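Local coordinates for protein peptide methionine sulfoxide reductase msrA/msrB (Neisseria gonorrhoeae, PDB 2H30) that reduces methionine sulfoxide, its N-terminal thioredoxin-like domain being able to pass electrons from DsbD to the downstream reductases, at residues A[20-26]-A[105-109]; A[40-46]-A[72-78]; A[78-82]-A[110-115]; A[119-125]-A[137-142]; A[143-149]-A[158-164]. The protein carries 2 engineered substitutions. All coordinates share one frame; numbering follows the deposited sequence.

Contact 1 of 5, residues A[20-26]-A[105-109]. Engineered in segment 20-26: Met20 (natural residue Leu), Met23 (natural residue Leu).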
# COMPACT_ATOMS: atom_id res chain seq x y z
N MSE A 20 -3.07 -7.09 9.54
CA MSE A 20 -1.88 -6.27 9.44
C MSE A 20 -1.37 -5.90 10.81
O MSE A 20 -0.20 -5.59 11.00
CB MSE A 20 -2.19 -5.05 8.61
CG MSE A 20 -1.00 -4.29 8.18
SE MSE A 20 -1.80 -2.97 7.07
CE MSE A 20 -2.55 -4.03 5.71
N SER A 21 -2.24 -5.98 11.80
CA SER A 21 -1.84 -5.58 13.16
C SER A 21 -0.87 -6.61 13.87
O SER A 21 -0.26 -6.37 14.94
CB SER A 21 -3.09 -5.04 13.92
OG SER A 21 -3.57 -3.79 13.30
N THR A 22 -0.59 -7.73 13.19
CA THR A 22 0.41 -8.66 13.63
C THR A 22 1.73 -8.45 12.86
O THR A 22 2.70 -9.22 12.99
CB THR A 22 -0.13 -10.11 13.45
OG1 THR A 22 -0.01 -10.48 12.08
CG2 THR A 22 -1.63 -10.15 13.79
N MSE A 23 1.79 -7.38 12.05
CA MSE A 23 2.92 -7.23 11.13
C MSE A 23 3.79 -6.04 11.49
O MSE A 23 3.34 -5.12 12.20
CB MSE A 23 2.40 -7.04 9.69
CG MSE A 23 1.74 -8.32 9.21
SE MSE A 23 1.05 -7.98 7.38
CE MSE A 23 0.12 -9.66 7.27
N LYS A 24 5.04 -6.09 11.01
CA LYS A 24 5.94 -4.96 11.23
C LYS A 24 6.13 -4.20 9.94
O LYS A 24 5.75 -4.71 8.87
CB LYS A 24 7.32 -5.48 11.59
CG LYS A 24 7.36 -6.26 12.92
CD LYS A 24 8.77 -6.74 13.17
CE LYS A 24 8.79 -7.40 14.56
NZ LYS A 24 10.19 -7.65 14.98
N THR A 25 6.67 -3.01 10.08
CA THR A 25 7.13 -2.28 8.90
C THR A 25 8.57 -2.62 8.56
O THR A 25 9.24 -3.38 9.29
CB THR A 25 7.03 -0.81 9.10
OG1 THR A 25 7.98 -0.38 10.10
CG2 THR A 25 5.56 -0.41 9.40
N ALA A 26 9.07 -2.04 7.48
CA ALA A 26 10.43 -2.34 7.07
C ALA A 26 11.47 -1.84 8.07
O ALA A 26 12.66 -2.28 8.01
CB ALA A 26 10.68 -1.73 5.66
N VAL A 105 6.10 1.27 4.90
CA VAL A 105 6.23 0.04 4.17
C VAL A 105 5.97 -1.12 5.12
O VAL A 105 6.90 -1.51 5.88
CB VAL A 105 7.59 -0.13 3.48
CG1 VAL A 105 7.60 -1.46 2.74
CG2 VAL A 105 7.87 1.07 2.50
N VAL A 106 4.79 -1.71 5.02
CA VAL A 106 4.50 -2.92 5.83
C VAL A 106 5.17 -4.08 5.13
O VAL A 106 5.11 -4.22 3.92
CB VAL A 106 3.00 -3.13 5.89
CG1 VAL A 106 2.62 -4.52 6.55
CG2 VAL A 106 2.32 -2.00 6.60
N THR A 107 5.76 -5.00 5.91
CA THR A 107 6.39 -6.18 5.35
C THR A 107 5.52 -7.38 5.71
O THR A 107 5.40 -7.74 6.91
CB THR A 107 7.85 -6.32 5.82
OG1 THR A 107 7.97 -6.24 7.26
CG2 THR A 107 8.71 -5.27 5.21
N ASP A 108 4.91 -7.98 4.71
CA ASP A 108 3.98 -9.11 4.90
C ASP A 108 4.70 -10.36 4.44
O ASP A 108 4.70 -10.70 3.27
CB ASP A 108 2.74 -8.87 4.03
CG ASP A 108 1.67 -9.92 4.19
OD1 ASP A 108 1.95 -11.01 4.76
OD2 ASP A 108 0.54 -9.65 3.72
N ASN A 109 5.34 -11.06 5.41
CA ASN A 109 6.15 -12.20 5.03
C ASN A 109 5.25 -13.27 4.44
O ASN A 109 4.27 -13.69 5.12
CB ASN A 109 6.87 -12.70 6.30
CG ASN A 109 7.96 -13.76 6.00
OD1 ASN A 109 8.43 -14.44 6.92
ND2 ASN A 109 8.34 -13.91 4.75
O HOH W 1 5.76 -8.28 9.42
O HOH W 2 10.26 -5.96 9.14
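Met23 lays its extended side chain across the carboxylate of Asp108, the two running obliquely to each other. CE of Met23 comes 3.4 Å from Asp108 OD1, while its selenium packs 3.9 Å from Val106 CG1. Met23 and Met20 are engineered selenomethionines standing where leucine is natural; both are apolar and meet the same branch of Val106, which Met20 reaches with CG at 4.0 Å. That branch lies anti to the Val106 backbone N (chi1 171°); the beta-branched valine suits an extended strand, and its side chain also meets Val77. OD1 and OD2 of Asp108 accept from the backbone N of Thr112 and Ile113, so the aspartate anchors the start of helix 112-116 while the methyl end of Met23 lies against the carboxylate itself, CG and both oxygens.

Farther along, Thr107 N donates almost straight (177°) to Lys24 O, 3.0 Å away in the carbonyl plane. Ala26 N reaches Val105 O at 2.7 Å by a more bent bond, and the small Ala26 lets Thr107 CG2 approach its CA. One water joins Lys24 N to Thr107 O; another links Thr25 O to Thr107 OG1, a use of threonine that suits a partly exposed strand. Such a short, partly water-bridged antiparallel pairing is an edge-strand attachment, here placing 24-25 at the margin of the mixed sheet of a thioredoxin-like fold.

Contact 2 of 5, residues A[40-46]-A[72-78]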
# COMPACT_ATOMS: atom_id res chain seq x y z
N PRO A 40 -10.45 5.73 6.18
CA PRO A 40 -10.20 4.57 5.26
C PRO A 40 -8.68 4.42 5.08
O PRO A 40 -7.94 5.34 5.39
CB PRO A 40 -10.83 5.03 3.95
CG PRO A 40 -10.76 6.57 3.99
CD PRO A 40 -10.93 6.93 5.47
N THR A 41 -8.25 3.30 4.52
CA THR A 41 -6.85 3.05 4.29
C THR A 41 -6.67 2.74 2.82
O THR A 41 -7.37 1.87 2.24
CB THR A 41 -6.36 1.87 5.14
OG1 THR A 41 -6.51 2.27 6.54
CG2 THR A 41 -4.87 1.61 4.93
N LEU A 42 -5.71 3.45 2.21
CA LEU A 42 -5.38 3.23 0.79
C LEU A 42 -4.05 2.52 0.80
O LEU A 42 -3.07 3.04 1.37
CB LEU A 42 -5.29 4.59 0.08
CG LEU A 42 -4.92 4.42 -1.38
CD1 LEU A 42 -5.97 3.64 -2.20
CD2 LEU A 42 -4.72 5.91 -1.87
N ILE A 43 -4.02 1.31 0.24
CA ILE A 43 -2.81 0.46 0.33
C ILE A 43 -2.22 0.24 -1.04
O ILE A 43 -2.94 -0.19 -1.96
CB ILE A 43 -3.15 -0.93 0.89
CG1 ILE A 43 -3.82 -0.79 2.26
CG2 ILE A 43 -1.87 -1.79 0.96
CD1 ILE A 43 -4.34 -2.15 2.75
N LYS A 44 -0.95 0.51 -1.18
CA LYS A 44 -0.24 0.21 -2.46
C LYS A 44 0.60 -1.07 -2.26
O LYS A 44 1.47 -1.05 -1.35
CB LYS A 44 0.73 1.34 -2.79
CG LYS A 44 1.40 1.07 -4.17
CD LYS A 44 2.37 2.15 -4.51
CE LYS A 44 2.56 2.09 -6.08
NZ LYS A 44 3.14 3.32 -6.47
N PHE A 45 0.34 -2.09 -3.08
CA PHE A 45 1.13 -3.34 -3.08
C PHE A 45 2.19 -3.20 -4.14
O PHE A 45 1.89 -2.81 -5.29
CB PHE A 45 0.23 -4.54 -3.41
CG PHE A 45 -0.81 -4.80 -2.36
CD1 PHE A 45 -2.01 -4.10 -2.35
CD2 PHE A 45 -0.53 -5.69 -1.34
CE1 PHE A 45 -2.95 -4.36 -1.31
CE2 PHE A 45 -1.47 -5.98 -0.32
CZ PHE A 45 -2.68 -5.31 -0.29
N TRP A 46 3.40 -3.61 -3.79
CA TRP A 46 4.53 -3.48 -4.70
C TRP A 46 5.60 -4.52 -4.42
O TRP A 46 5.51 -5.27 -3.43
CB TRP A 46 5.11 -2.06 -4.62
CG TRP A 46 5.71 -1.68 -3.30
CD1 TRP A 46 5.03 -1.27 -2.17
CD2 TRP A 46 7.10 -1.58 -2.99
NE1 TRP A 46 5.95 -0.95 -1.15
CE2 TRP A 46 7.21 -1.19 -1.63
CE3 TRP A 46 8.26 -1.88 -3.71
CZ2 TRP A 46 8.43 -0.97 -1.01
CZ3 TRP A 46 9.50 -1.70 -3.06
CH2 TRP A 46 9.58 -1.26 -1.73
N ALA A 72 -7.21 9.97 4.93
CA ALA A 72 -7.04 8.52 4.78
C ALA A 72 -5.71 8.13 5.35
O ALA A 72 -4.80 8.96 5.43
CB ALA A 72 -7.04 8.12 3.24
N ASN A 73 -5.57 6.85 5.67
CA ASN A 73 -4.25 6.28 5.97
C ASN A 73 -3.65 5.81 4.65
O ASN A 73 -4.30 5.05 3.94
CB ASN A 73 -4.39 5.05 6.85
CG ASN A 73 -5.18 5.32 8.17
OD1 ASN A 73 -6.10 4.58 8.51
ND2 ASN A 73 -4.83 6.38 8.84
N LEU A 74 -2.45 6.28 4.32
CA LEU A 74 -1.79 5.77 3.11
C LEU A 74 -0.62 4.91 3.55
O LEU A 74 0.29 5.34 4.29
CB LEU A 74 -1.27 6.95 2.30
CG LEU A 74 -2.05 7.20 1.07
CD1 LEU A 74 -1.50 8.45 0.41
CD2 LEU A 74 -1.87 6.07 0.09
N ILE A 75 -0.69 3.64 3.14
CA ILE A 75 0.40 2.73 3.43
C ILE A 75 0.79 1.89 2.22
O ILE A 75 0.03 1.83 1.24
CB ILE A 75 0.06 1.82 4.62
CG1 ILE A 75 -1.07 0.92 4.24
CG2 ILE A 75 -0.27 2.66 5.90
CD1 ILE A 75 -1.25 -0.22 5.21
N THR A 76 1.96 1.29 2.27
CA THR A 76 2.34 0.38 1.18
C THR A 76 2.67 -0.97 1.81
O THR A 76 3.01 -1.03 3.00
CB THR A 76 3.54 0.89 0.34
OG1 THR A 76 4.77 0.66 1.05
CG2 THR A 76 3.34 2.40 0.03
N VAL A 77 2.56 -2.02 1.00
CA VAL A 77 2.86 -3.38 1.44
C VAL A 77 3.82 -4.02 0.46
O VAL A 77 3.54 -4.11 -0.73
CB VAL A 77 1.62 -4.21 1.48
CG1 VAL A 77 1.97 -5.70 1.79
CG2 VAL A 77 0.66 -3.66 2.58
N ALA A 78 4.94 -4.50 1.02
CA ALA A 78 5.86 -5.40 0.29
C ALA A 78 5.72 -6.75 0.96
O ALA A 78 5.40 -6.81 2.14
CB ALA A 78 7.28 -4.94 0.34
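The Trp46 indole has Ala78 CB over one face, 4.2 Å above the plane and toward the rim, and at its edge Lys44 O and the hydroxyl of Thr76. Ile43 CG2 sits 3.6 Å above one face of the Phe45 ring, while Val77 lies alongside Phe45, pointing the same way. The two strands belong to a beta-alpha-beta unit of the thioredoxin-like fold: strand 41-45, helix 51-64 and strand 73-78. They run parallel, their axes 28° apart, joined by backbone bonds from Asn73 N to Pro40 O through to Trp46 N to Val77 O.

Branched residues suit this buried sheet. Ile43 and Ile75 lie side by side on the face that also holds Phe45 and Val77, and Ile43 CG2 touches Val77 CG2 at 3.5 Å. On the other face Leu42 CD2 and Leu74 CD2 are tightly packed, and Lys44 reaches a salt bridge with Glu56. Trp46 touches Cys53 of a thioredoxin-type CxxC. Its chi1 of 65° puts CG between backbone N and carbonyl carbon. Thr76 OG1, which also hydrogen-bonds with Pro104 O, accepts from Trp46 NE1 at 3.0 Å, the oxygen 16° out of the indole plane.

Contact 3 of 5, residues A[78-82]-A[110-115]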
# COMPACT_ATOMS: atom_id res chain seq x y z
N ALA A 78 4.94 -4.50 1.02
CA ALA A 78 5.86 -5.40 0.29
C ALA A 78 5.72 -6.75 0.96
O ALA A 78 5.40 -6.81 2.14
CB ALA A 78 7.28 -4.94 0.34
N SER A 79 5.95 -7.81 0.19
CA SER A 79 5.60 -9.19 0.64
C SER A 79 6.80 -10.10 0.49
O SER A 79 6.90 -10.83 -0.50
CB SER A 79 4.37 -9.70 -0.13
OG SER A 79 3.23 -8.87 0.12
N PRO A 80 7.73 -10.04 1.45
CA PRO A 80 8.95 -10.88 1.33
C PRO A 80 8.63 -12.36 1.08
O PRO A 80 7.72 -12.92 1.69
CB PRO A 80 9.64 -10.69 2.69
CG PRO A 80 9.27 -9.26 3.10
CD PRO A 80 7.78 -9.19 2.64
N GLY A 81 9.34 -12.95 0.12
CA GLY A 81 9.12 -14.37 -0.14
C GLY A 81 7.94 -14.74 -0.98
O GLY A 81 7.72 -15.91 -1.26
N PHE A 82 7.18 -13.75 -1.46
CA PHE A 82 6.00 -13.97 -2.24
C PHE A 82 6.25 -13.40 -3.63
O PHE A 82 6.83 -12.30 -3.75
CB PHE A 82 4.82 -13.22 -1.58
CG PHE A 82 3.56 -13.29 -2.34
CD1 PHE A 82 2.89 -14.52 -2.51
CD2 PHE A 82 2.96 -12.13 -2.84
CE1 PHE A 82 1.66 -14.56 -3.19
CE2 PHE A 82 1.76 -12.17 -3.53
CZ PHE A 82 1.08 -13.39 -3.73
N GLY A 110 5.53 -13.67 3.20
CA GLY A 110 4.71 -14.65 2.47
C GLY A 110 3.46 -14.10 1.78
O GLY A 110 2.73 -14.82 1.08
N GLY A 111 3.24 -12.80 1.92
CA GLY A 111 2.15 -12.20 1.14
C GLY A 111 0.74 -12.63 1.53
O GLY A 111 -0.11 -12.85 0.66
N THR A 112 0.49 -12.71 2.85
CA THR A 112 -0.85 -13.12 3.32
C THR A 112 -1.97 -12.22 2.79
O THR A 112 -2.96 -12.69 2.23
CB THR A 112 -0.88 -13.07 4.83
OG1 THR A 112 0.01 -14.12 5.28
CG2 THR A 112 -2.30 -13.39 5.32
N ILE A 113 -1.76 -10.91 2.88
CA ILE A 113 -2.86 -10.01 2.52
C ILE A 113 -3.03 -10.02 1.00
O ILE A 113 -4.15 -10.09 0.49
CB ILE A 113 -2.57 -8.60 3.00
CG1 ILE A 113 -2.44 -8.62 4.53
CG2 ILE A 113 -3.63 -7.61 2.41
CD1 ILE A 113 -1.90 -7.38 5.04
N ALA A 114 -1.91 -9.99 0.26
CA ALA A 114 -2.01 -10.04 -1.18
C ALA A 114 -2.76 -11.30 -1.64
O ALA A 114 -3.60 -11.27 -2.52
CB ALA A 114 -0.58 -9.94 -1.81
N GLN A 115 -2.43 -12.44 -1.03
CA GLN A 115 -3.15 -13.67 -1.37
C GLN A 115 -4.64 -13.58 -1.02
O GLN A 115 -5.47 -13.97 -1.84
CB GLN A 115 -2.51 -14.86 -0.65
CG GLN A 115 -1.15 -15.17 -1.24
CD GLN A 115 -0.55 -16.35 -0.53
OE1 GLN A 115 -1.14 -17.43 -0.53
NE2 GLN A 115 0.55 -16.15 0.16
O HOH W 3 0.66 -9.01 1.16
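Ser79, in the loop leaving strand 73-78, presses its CB against Gly111 CA at 3.6 Å, just where helix 112-116 begins; the approach leaves little room for a side chain on the glycine. Its OG is joined through a water to Ala114 N. Pro80 then offers its carbonyl O to Gly110 N, 2.8 Å away and nearly straight at 167°; Asn109 ND2 donates to the same oxygen. Gly81 takes a positive phi in the type II turn from Ser79 to Phe82, a conformation that suits glycine.

Phe82 closes the segment. Its CG lies anti to the backbone N (chi1 176°), which carries the ring over to the helix: CE2 meets Ala114 CB at 3.7 Å and CE1 meets Gln115 CG at 3.5 Å. Ring and Gln115 amide are almost parallel, 7° apart, while NE2 makes weak bonds back to Gly110 O and Gly111 O. Gly111, the N-cap residue, would place any CB in collision with Phe82 CG; its lack of a side chain therefore lets turn and helix start meet directly.

Contact 4 of 5, residues A[119-125]-A[137-142]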
# COMPACT_ATOMS: atom_id res chain seq x y z
N ILE A 119 -4.28 -10.41 -5.15
CA ILE A 119 -3.42 -9.46 -5.86
C ILE A 119 -2.29 -10.29 -6.47
O ILE A 119 -1.60 -11.00 -5.76
CB ILE A 119 -2.97 -8.31 -4.96
CG1 ILE A 119 -4.25 -7.41 -4.76
CG2 ILE A 119 -1.78 -7.58 -5.63
CD1 ILE A 119 -4.04 -6.17 -4.02
N SER A 120 -2.11 -10.14 -7.79
CA SER A 120 -1.11 -10.93 -8.50
C SER A 120 -0.20 -10.08 -9.38
O SER A 120 0.81 -10.59 -9.96
CB SER A 120 -1.77 -12.03 -9.40
OG SER A 120 -2.76 -11.41 -10.22
N VAL A 121 -0.57 -8.80 -9.51
CA VAL A 121 0.17 -7.89 -10.37
C VAL A 121 0.50 -6.63 -9.60
O VAL A 121 -0.24 -6.24 -8.73
CB VAL A 121 -0.51 -7.57 -11.69
CG1 VAL A 121 -0.87 -8.86 -12.49
CG2 VAL A 121 -1.67 -6.69 -11.54
N TYR A 122 1.64 -6.08 -9.92
CA TYR A 122 2.10 -4.85 -9.23
C TYR A 122 2.36 -3.75 -10.23
O TYR A 122 2.78 -4.02 -11.41
CB TYR A 122 3.39 -5.13 -8.50
CG TYR A 122 3.31 -6.16 -7.38
CD1 TYR A 122 2.28 -6.12 -6.43
CD2 TYR A 122 4.28 -7.12 -7.25
CE1 TYR A 122 2.26 -7.02 -5.34
CE2 TYR A 122 4.24 -8.04 -6.18
CZ TYR A 122 3.24 -7.95 -5.24
OH TYR A 122 3.19 -8.78 -4.17
N PRO A 123 2.17 -2.51 -9.78
CA PRO A 123 1.51 -2.18 -8.50
C PRO A 123 0.03 -2.52 -8.58
O PRO A 123 -0.52 -2.68 -9.67
CB PRO A 123 1.66 -0.65 -8.42
CG PRO A 123 1.97 -0.21 -9.83
CD PRO A 123 2.48 -1.33 -10.61
N SER A 124 -0.57 -2.66 -7.42
CA SER A 124 -2.03 -2.66 -7.31
C SER A 124 -2.37 -1.94 -6.04
O SER A 124 -1.50 -1.75 -5.16
CB SER A 124 -2.59 -4.09 -7.18
OG SER A 124 -2.53 -4.75 -8.46
N TRP A 125 -3.63 -1.51 -5.95
CA TRP A 125 -4.08 -0.71 -4.79
C TRP A 125 -5.31 -1.31 -4.19
O TRP A 125 -6.13 -1.89 -4.94
CB TRP A 125 -4.42 0.69 -5.27
CG TRP A 125 -3.17 1.47 -5.72
CD1 TRP A 125 -2.52 1.40 -6.97
CD2 TRP A 125 -2.50 2.47 -4.98
NE1 TRP A 125 -1.46 2.29 -6.97
CE2 TRP A 125 -1.42 2.95 -5.77
CE3 TRP A 125 -2.66 2.96 -3.68
CZ2 TRP A 125 -0.54 3.97 -5.30
CZ3 TRP A 125 -1.80 3.97 -3.21
CH2 TRP A 125 -0.73 4.45 -4.03
N ILE A 137 -10.44 -2.84 -5.16
CA ILE A 137 -9.06 -3.26 -5.57
C ILE A 137 -8.85 -2.82 -7.01
O ILE A 137 -9.71 -3.00 -7.90
CB ILE A 137 -8.89 -4.80 -5.51
CG1 ILE A 137 -9.05 -5.28 -4.06
CG2 ILE A 137 -7.52 -5.19 -6.01
CD1 ILE A 137 -9.29 -6.79 -3.92
N VAL A 138 -7.72 -2.14 -7.23
CA VAL A 138 -7.37 -1.64 -8.54
C VAL A 138 -6.08 -2.30 -8.97
O VAL A 138 -5.06 -2.19 -8.29
CB VAL A 138 -7.20 -0.09 -8.50
CG1 VAL A 138 -6.78 0.43 -9.88
CG2 VAL A 138 -8.53 0.56 -8.03
N LYS A 139 -6.10 -2.94 -10.16
CA LYS A 139 -4.87 -3.50 -10.73
C LYS A 139 -4.13 -2.39 -11.46
O LYS A 139 -4.75 -1.65 -12.26
CB LYS A 139 -5.25 -4.56 -11.77
CG LYS A 139 -4.14 -5.26 -12.45
CD LYS A 139 -4.75 -6.41 -13.31
CE LYS A 139 -5.28 -7.54 -12.39
NZ LYS A 139 -6.03 -8.68 -13.07
N GLY A 140 -2.84 -2.28 -11.19
CA GLY A 140 -1.93 -1.35 -11.90
C GLY A 140 -1.85 -0.02 -11.21
O GLY A 140 -2.35 0.13 -10.09
N SER A 141 -1.16 0.88 -11.89
CA SER A 141 -0.88 2.20 -11.35
C SER A 141 -2.11 3.07 -11.34
O SER A 141 -3.00 2.93 -12.20
CB SER A 141 0.15 2.93 -12.20
OG SER A 141 1.32 2.21 -12.25
N ILE A 142 -2.11 4.02 -10.40
CA ILE A 142 -3.13 5.06 -10.36
C ILE A 142 -2.40 6.40 -10.25
O ILE A 142 -1.29 6.45 -9.69
CB ILE A 142 -4.19 4.93 -9.27
CG1 ILE A 142 -3.59 5.02 -7.87
CG2 ILE A 142 -5.00 3.63 -9.46
CD1 ILE A 142 -4.60 4.92 -6.72
O HOH W 4 0.51 3.59 -8.69
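Trp125 and Ile142 make the close-packed half of this contact. Ile142 lies over one face of the indole, CG1 only 3.7 Å from the centroid of the five-membered ring and 16° off its normal, a CH-pi contact, while its CD1 sits 3.7 Å above the plane over the ring system. Ile142 CG1 occupies the place between its backbone N and carbonyl carbon (chi1 63°), which swings the branch onto the ring. Gly140 O meets the indole edge in plane, near CD1 of Trp125. A flat, wide tryptophan suits a site where an isoleucine must be covered, and Leu42 and Lys44 of strand 41-45 also touch it. The backbones are tied by a pair of bonds between Trp125 and Val138, each 2.8 Å long. Solvent reaches the rim of this packed half: Trp125 NE1 donates to a water 2.9 Å away, which also accepts from Ile142 N.

The other side is looser. The exposed Ile137 rests its CG2 4.1 Å from Ile119 CD1, and Gly140, whose positive phi suits glycine, gives only a weak bond to Pro123 O. Pro123 itself is buried; it follows a cis peptide bond and packs on Cys53 and Glu56, the latter also bonded by Ser141 OG. A cis-proline beside a CxxC, leading into the antiparallel hairpin of strands 124-128 and 134-139, is a hallmark of the thioredoxin fold.

Contact 5 of 5, residues A[143-149]-A[158-164]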
# COMPACT_ATOMS: atom_id res chain seq x y z
N ASN A 143 -3.03 7.43 -10.81
CA ASN A 143 -2.49 8.78 -10.64
C ASN A 143 -3.03 9.49 -9.40
O ASN A 143 -3.91 8.96 -8.70
CB ASN A 143 -2.68 9.60 -11.94
CG ASN A 143 -4.11 9.77 -12.33
OD1 ASN A 143 -4.99 9.99 -11.50
ND2 ASN A 143 -4.38 9.66 -13.67
N GLU A 144 -2.51 10.70 -9.13
CA GLU A 144 -2.89 11.41 -7.86
C GLU A 144 -4.37 11.78 -7.78
O GLU A 144 -5.03 11.54 -6.73
CB GLU A 144 -2.07 12.64 -7.66
CG GLU A 144 -2.32 13.22 -6.34
CD GLU A 144 -1.48 14.47 -6.09
OE1 GLU A 144 -1.64 15.09 -5.02
OE2 GLU A 144 -0.62 14.76 -6.96
N ALA A 145 -4.95 12.08 -8.94
CA ALA A 145 -6.37 12.40 -9.03
C ALA A 145 -7.24 11.20 -8.80
O ALA A 145 -8.26 11.30 -8.13
CB ALA A 145 -6.69 13.02 -10.45
N GLN A 146 -6.85 10.05 -9.38
CA GLN A 146 -7.56 8.78 -9.13
C GLN A 146 -7.45 8.36 -7.64
O GLN A 146 -8.45 7.95 -7.04
CB GLN A 146 -6.94 7.68 -9.98
CG GLN A 146 -7.36 7.83 -11.46
CD GLN A 146 -6.59 6.90 -12.35
OE1 GLN A 146 -5.39 6.61 -12.13
NE2 GLN A 146 -7.26 6.44 -13.44
N ALA A 147 -6.28 8.53 -7.06
CA ALA A 147 -6.12 8.20 -5.62
C ALA A 147 -7.00 9.10 -4.75
O ALA A 147 -7.66 8.65 -3.82
CB ALA A 147 -4.63 8.32 -5.21
N LEU A 148 -7.03 10.39 -5.08
CA LEU A 148 -7.90 11.27 -4.30
C LEU A 148 -9.38 10.95 -4.48
O LEU A 148 -10.14 11.07 -3.51
CB LEU A 148 -7.60 12.73 -4.73
CG LEU A 148 -6.26 13.27 -4.22
CD1 LEU A 148 -6.00 14.58 -4.95
CD2 LEU A 148 -6.22 13.50 -2.69
N ALA A 149 -9.77 10.59 -5.72
CA ALA A 149 -11.14 10.23 -6.00
C ALA A 149 -11.52 8.99 -5.17
O ALA A 149 -12.56 8.96 -4.49
CB ALA A 149 -11.30 9.95 -7.48
N LEU A 158 -12.64 5.48 -11.98
CA LEU A 158 -11.29 5.86 -12.29
C LEU A 158 -10.93 5.95 -13.76
O LEU A 158 -10.02 6.66 -14.17
CB LEU A 158 -10.33 4.92 -11.54
CG LEU A 158 -10.60 4.81 -10.05
CD1 LEU A 158 -9.52 3.88 -9.48
CD2 LEU A 158 -10.55 6.13 -9.33
N GLY A 159 -11.60 5.17 -14.61
CA GLY A 159 -11.36 5.20 -16.04
C GLY A 159 -11.60 6.55 -16.68
O GLY A 159 -10.93 6.87 -17.62
N SER A 160 -12.51 7.36 -16.12
CA SER A 160 -12.79 8.65 -16.71
C SER A 160 -11.61 9.62 -16.56
O SER A 160 -11.56 10.62 -17.25
CB SER A 160 -14.09 9.20 -16.15
OG SER A 160 -15.09 8.24 -16.49
N LEU A 161 -10.66 9.27 -15.66
CA LEU A 161 -9.41 10.02 -15.44
C LEU A 161 -8.12 9.33 -15.98
O LEU A 161 -6.99 9.81 -15.74
CB LEU A 161 -9.21 10.18 -13.90
CG LEU A 161 -10.20 11.07 -13.22
CD1 LEU A 161 -10.12 10.88 -11.72
CD2 LEU A 161 -9.91 12.55 -13.56
N LYS A 162 -8.30 8.22 -16.70
CA LYS A 162 -7.16 7.43 -17.21
C LYS A 162 -6.20 8.25 -18.06
O LYS A 162 -4.97 8.09 -17.96
CB LYS A 162 -7.65 6.18 -17.96
CG LYS A 162 -6.53 5.13 -18.18
CD LYS A 162 -6.92 4.18 -19.34
CE LYS A 162 -5.91 3.03 -19.51
NZ LYS A 162 -6.53 2.00 -20.43
N HIS A 163 -6.77 9.17 -18.86
CA HIS A 163 -5.99 9.98 -19.82
C HIS A 163 -5.75 11.40 -19.35
O HIS A 163 -5.44 12.28 -20.16
CB HIS A 163 -6.70 10.03 -21.17
CG HIS A 163 -6.90 8.68 -21.76
ND1 HIS A 163 -5.85 7.88 -22.16
CD2 HIS A 163 -8.03 7.96 -21.97
CE1 HIS A 163 -6.33 6.73 -22.61
NE2 HIS A 163 -7.64 6.76 -22.50
N SER A 164 -5.90 11.64 -18.05
CA SER A 164 -5.66 13.00 -17.55
C SER A 164 -4.16 13.32 -17.48
O SER A 164 -3.31 12.39 -17.42
CB SER A 164 -6.36 13.24 -16.21
OG SER A 164 -5.91 12.38 -15.22
OXT SER A 164 -3.77 14.49 -17.47
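Gln146 reaches from helix 144-152 to the C-terminal tail and can be followed outward. CB lies 4.0 Å from Leu158 CD2. CG rests on Leu161 CB at 3.9 Å, the two side chains sliding past each other in opposite directions. Beyond it the extended chain (chi2 171°) brings the amide to the tail, where NE2 donates to Leu158 O at 2.9 Å; the acceptor is nearly in the amide plane, yet the nitrogen stands 45° above the plane of that carbonyl. Leu161 N takes the same oxygen from the other face. OE1 turns back to accept from Asn143 N on a lone pair.

Asn143 answers in kind: its OD1 accepts from Gln146 N at 2.8 Å, so the pair forms a capping box at the helix start. Asparagine is well suited to an N-cap, and its ND2 adds a weak bond to Leu161 O, which Ser164 also engages through N and OG. Around this polar strip Leu161 CD1 lies 4.2 Å from Ala145 CB, and Leu158 CD2 4.3 Å from Ala149 CB; alanines keep this flank low enough for leucines to settle on it. Leu158 also touches Val138 of the last strand. The two bonds together fix which way round the glutamine amide sits, OE1 toward an N-H and NE2 toward a carbonyl; the return bond of the capping box and the bond holding the tail thus depend on a single amide.

Overall arrangement
Contacts 1, 2 and 4 lie on one mixed sheet: contact 2, near the centre of the chain, is 11 Å centre to centre from each of the others, which are 18 Å apart. Val106 N to Thr76 O (2.8 Å) probably joins contacts 1 and 2, as Phe45 N to Ser124 O (2.8 Å) joins 2 and 4. Contact 3 shares Ala78 with contact 2, has its helix start held by Asp108 of contact 1, and probably bonds to contact 4 through Ala114 O and Ile119 N. Peripheral contact 5 packs Ala147 on Ile142 of contact 4. Trp46 and Pro123 both touch Cys53 of the CxxC formed with Cys50, whose thiols are free here and which is probably the redox site.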